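Local coordinates for protein KLLA0E08119p (Kluyveromyces lactis, PDB 3VA7) that probably carboxylates urea to allophanate with ATP and hydrogencarbonate, using biotin as the carboxyl carrier, in the fungal breakdown of urea for nitrogen, at residues E238-G243 against A299-F304. Residues are numbered along the deposited sequence; the frame is centred on the assembly and turned at random.
Sequences EIQMMG and AGTVEF
Ile239 and Met241 pair with Val302 and Gly300 as neighbouring antiparallel strands in the ATP-grasp part of the biotin carboxylase domain. Two hydrogen-bonded pairs zip the backbones together: Ile239 N to Val302 O (2.8 Å) answered by Val302 N to Ile239 O, and Met241 N to Gly300 O answered by Gly300 N to Met241 O.

On the face that carries Glu238, Gln240 and Thr301, Gln240 swings CG away from its amide nitrogen (chi1 169°) and folds at chi2, turning its amide toward strand 299-304, near Ala299 CB. Gln240 NE2 donates to Met241 O (3.3 Å) from above the carbonyl plane, on the face opposite Gly300 N, and to a water (3.2 Å) that donates to Thr301 OG1 (2.9 Å); Arg255 holds Gln240 OE1, and Gln323 bonds to Thr301 OG1. A leucine here would probably cost Met241 O its second donor, the water its amide partner and Arg255 NH1 its acceptor. The carboxylates of Glu238 and Glu303 lie side by side, planes 30° apart, with Glu238 OE1 3.1 Å from Glu303 OE2; His236 bonds to Glu238 OE1, Arg255 salt-bridges its OE2, and Lys265 makes long, weak ion pairs with both carboxylates, probably easing the like-charge contact.

Apolar contacts complete the pairing. On that same face Met242 CE rests on Ala299 CB (3.5 Å), while toward helix 277-293 Ile239 CG1 meets the edge of the Phe304 ring, 3.6 Å from CE2.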
ATOM      1  N   GLU A 238     -24.212   0.316  36.015  1.00 40.75           N
ATOM      2  CA  GLU A 238     -25.426  -0.131  35.393  1.00 39.07           C
ATOM      3  C   GLU A 238     -25.641  -1.590  35.737  1.00 38.53           C
ATOM      4  O   GLU A 238     -24.680  -2.326  36.061  1.00 38.59           O
ATOM      5  CB  GLU A 238     -25.374   0.128  33.892  1.00 39.36           C
ATOM      6  CG  GLU A 238     -24.326  -0.727  33.137  1.00 40.19           C
ATOM      7  CD  GLU A 238     -24.053  -0.232  31.730  1.00 41.45           C
ATOM      8  OE1 GLU A 238     -24.455   0.906  31.357  1.00 41.92           O
ATOM      9  OE2 GLU A 238     -23.414  -1.001  30.986  1.00 42.54           O
ATOM     10  N   ILE A 239     -26.901  -2.006  35.694  1.00 37.23           N
ATOM     11  CA  ILE A 239     -27.240  -3.378  35.969  1.00 36.48           C
ATOM     12  C   ILE A 239     -27.730  -4.027  34.702  1.00 36.55           C
ATOM     13  O   ILE A 239     -28.580  -3.498  34.008  1.00 37.34           O
ATOM     14  CB  ILE A 239     -28.296  -3.503  37.088  1.00 36.49           C
ATOM     15  CG1 ILE A 239     -27.766  -2.960  38.420  1.00 34.43           C
ATOM     16  CG2 ILE A 239     -28.728  -5.003  37.279  1.00 36.93           C
ATOM     17  CD1 ILE A 239     -27.014  -4.018  39.227  1.00 34.59           C
ATOM     18  N   GLN A 240     -27.175  -5.175  34.383  1.00 36.45           N
ATOM     19  CA  GLN A 240     -27.653  -5.945  33.246  1.00 36.33           C
ATOM     20  C   GLN A 240     -28.764  -6.834  33.742  1.00 36.62           C
ATOM     21  O   GLN A 240     -28.556  -7.658  34.651  1.00 36.75           O
ATOM     22  CB  GLN A 240     -26.534  -6.821  32.688  1.00 36.12           C
ATOM     23  CG  GLN A 240     -27.000  -7.840  31.699  1.00 35.70           C
ATOM     24  CD  GLN A 240     -27.337  -7.218  30.362  1.00 36.41           C
ATOM     25  OE1 GLN A 240     -26.477  -6.635  29.692  1.00 36.15           O
ATOM     26  NE2 GLN A 240     -28.595  -7.301  29.986  1.00 33.21           N
ATOM     27  N   MET A 241     -29.938  -6.697  33.137  1.00 37.01           N
ATOM     28  CA  MET A 241     -31.070  -7.455  33.590  1.00 37.71           C
ATOM     29  C   MET A 241     -31.672  -8.272  32.458  1.00 37.43           C
ATOM     30  O   MET A 241     -31.568  -7.919  31.278  1.00 38.66           O
ATOM     31  CB  MET A 241     -32.053  -6.510  34.303  1.00 38.65           C
ATOM     32  CG  MET A 241     -33.523  -6.835  34.212  1.00 42.38           C
ATOM     33  SD  MET A 241     -34.337  -5.648  33.132  1.00 53.11           S
ATOM     34  CE  MET A 241     -35.245  -6.869  32.188  1.00 47.81           C
ATOM     35  N   MET A 242     -32.282  -9.384  32.820  1.00 36.14           N
ATOM     36  CA  MET A 242     -33.020 -10.202  31.879  1.00 35.38           C
ATOM     37  C   MET A 242     -34.498 -10.312  32.345  1.00 34.31           C
ATOM     38  O   MET A 242     -34.783 -10.475  33.547  1.00 33.78           O
ATOM     39  CB  MET A 242     -32.328 -11.557  31.814  1.00 35.47           C
ATOM     40  CG  MET A 242     -32.229 -12.257  30.426  1.00 38.57           C
ATOM     41  SD  MET A 242     -31.500 -11.477  28.939  1.00 38.90           S
ATOM     42  CE  MET A 242     -30.137 -10.594  29.660  1.00 36.35           C
ATOM     43  N   GLY A 243     -35.435 -10.161  31.408  1.00 32.91           N
ATOM     44  CA  GLY A 243     -36.860 -10.310  31.708  1.00 31.38           C
ATOM     45  C   GLY A 243     -37.504 -11.346  30.805  1.00 31.55           C
ATOM     46  O   GLY A 243     -37.105 -11.500  29.646  1.00 30.76           O
ATOM     47  N   ALA A 299     -33.398  -8.541  27.014  1.00 32.85           N
ATOM     48  CA  ALA A 299     -32.298  -7.928  27.771  1.00 33.64           C
ATOM     49  C   ALA A 299     -32.465  -6.429  27.890  1.00 34.02           C
ATOM     50  O   ALA A 299     -32.738  -5.730  26.919  1.00 34.05           O
ATOM     51  CB  ALA A 299     -30.880  -8.271  27.141  1.00 32.28           C
ATOM     52  N   GLY A 300     -32.256  -5.920  29.083  1.00 34.05           N
ATOM     53  CA  GLY A 300     -32.251  -4.499  29.232  1.00 34.95           C
ATOM     54  C   GLY A 300     -31.268  -4.110  30.309  1.00 36.09           C
ATOM     55  O   GLY A 300     -30.904  -4.949  31.153  1.00 35.87           O
ATOM     56  N   THR A 301     -30.883  -2.831  30.293  1.00 36.49           N
ATOM     57  CA  THR A 301     -29.969  -2.295  31.280  1.00 37.76           C
ATOM     58  C   THR A 301     -30.527  -1.106  32.020  1.00 39.09           C
ATOM     59  O   THR A 301     -31.065  -0.140  31.428  1.00 38.79           O
ATOM     60  CB  THR A 301     -28.621  -1.870  30.635  1.00 38.54           C
ATOM     61  OG1 THR A 301     -28.051  -3.001  29.936  1.00 36.63           O
ATOM     62  CG2 THR A 301     -27.637  -1.314  31.702  1.00 35.26           C
ATOM     63  N   VAL A 302     -30.360  -1.175  33.332  1.00 39.97           N
ATOM     64  CA  VAL A 302     -30.776  -0.108  34.165  1.00 41.10           C
ATOM     65  C   VAL A 302     -29.526   0.622  34.562  1.00 42.34           C
ATOM     66  O   VAL A 302     -28.716   0.086  35.305  1.00 42.13           O
ATOM     67  CB  VAL A 302     -31.499  -0.629  35.409  1.00 41.49           C
ATOM     68  CG1 VAL A 302     -32.107   0.547  36.159  1.00 40.82           C
ATOM     69  CG2 VAL A 302     -32.596  -1.657  35.028  1.00 40.13           C
ATOM     70  N   GLU A 303     -29.369   1.833  34.050  1.00 43.91           N
ATOM     71  CA  GLU A 303     -28.248   2.671  34.429  1.00 46.70           C
ATOM     72  C   GLU A 303     -28.563   3.527  35.668  1.00 48.40           C
ATOM     73  O   GLU A 303     -29.657   4.103  35.811  1.00 48.73           O
ATOM     74  CB  GLU A 303     -27.818   3.595  33.272  1.00 47.14           C
ATOM     75  CG  GLU A 303     -27.850   2.978  31.883  1.00 46.12           C
ATOM     76  CD  GLU A 303     -26.997   3.726  30.875  1.00 46.97           C
ATOM     77  OE1 GLU A 303     -27.046   4.981  30.847  1.00 50.63           O
ATOM     78  OE2 GLU A 303     -26.262   3.061  30.100  1.00 47.46           O
ATOM     79  N   PHE A 304     -27.573   3.618  36.542  1.00 50.10           N
ATOM     80  CA  PHE A 304     -27.612   4.488  37.700  1.00 51.87           C
ATOM     81  C   PHE A 304     -26.382   5.426  37.749  1.00 53.89           C
ATOM     82  O   PHE A 304     -25.310   5.093  37.247  1.00 53.77           O
ATOM     83  CB  PHE A 304     -27.566   3.646  38.956  1.00 51.40           C
ATOM     84  CG  PHE A 304     -28.631   2.618  39.046  1.00 51.26           C
ATOM     85  CD1 PHE A 304     -29.960   2.984  39.349  1.00 51.68           C
ATOM     86  CD2 PHE A 304     -28.310   1.272  38.904  1.00 49.98           C
ATOM     87  CE1 PHE A 304     -30.958   2.020  39.484  1.00 49.35           C
ATOM     88  CE2 PHE A 304     -29.301   0.285  39.024  1.00 49.50           C
ATOM     89  CZ  PHE A 304     -30.626   0.658  39.317  1.00 50.33           C
TER
HETATM   90  O   HOH W   1     -28.908  -4.885  27.905  1.00 39.60           O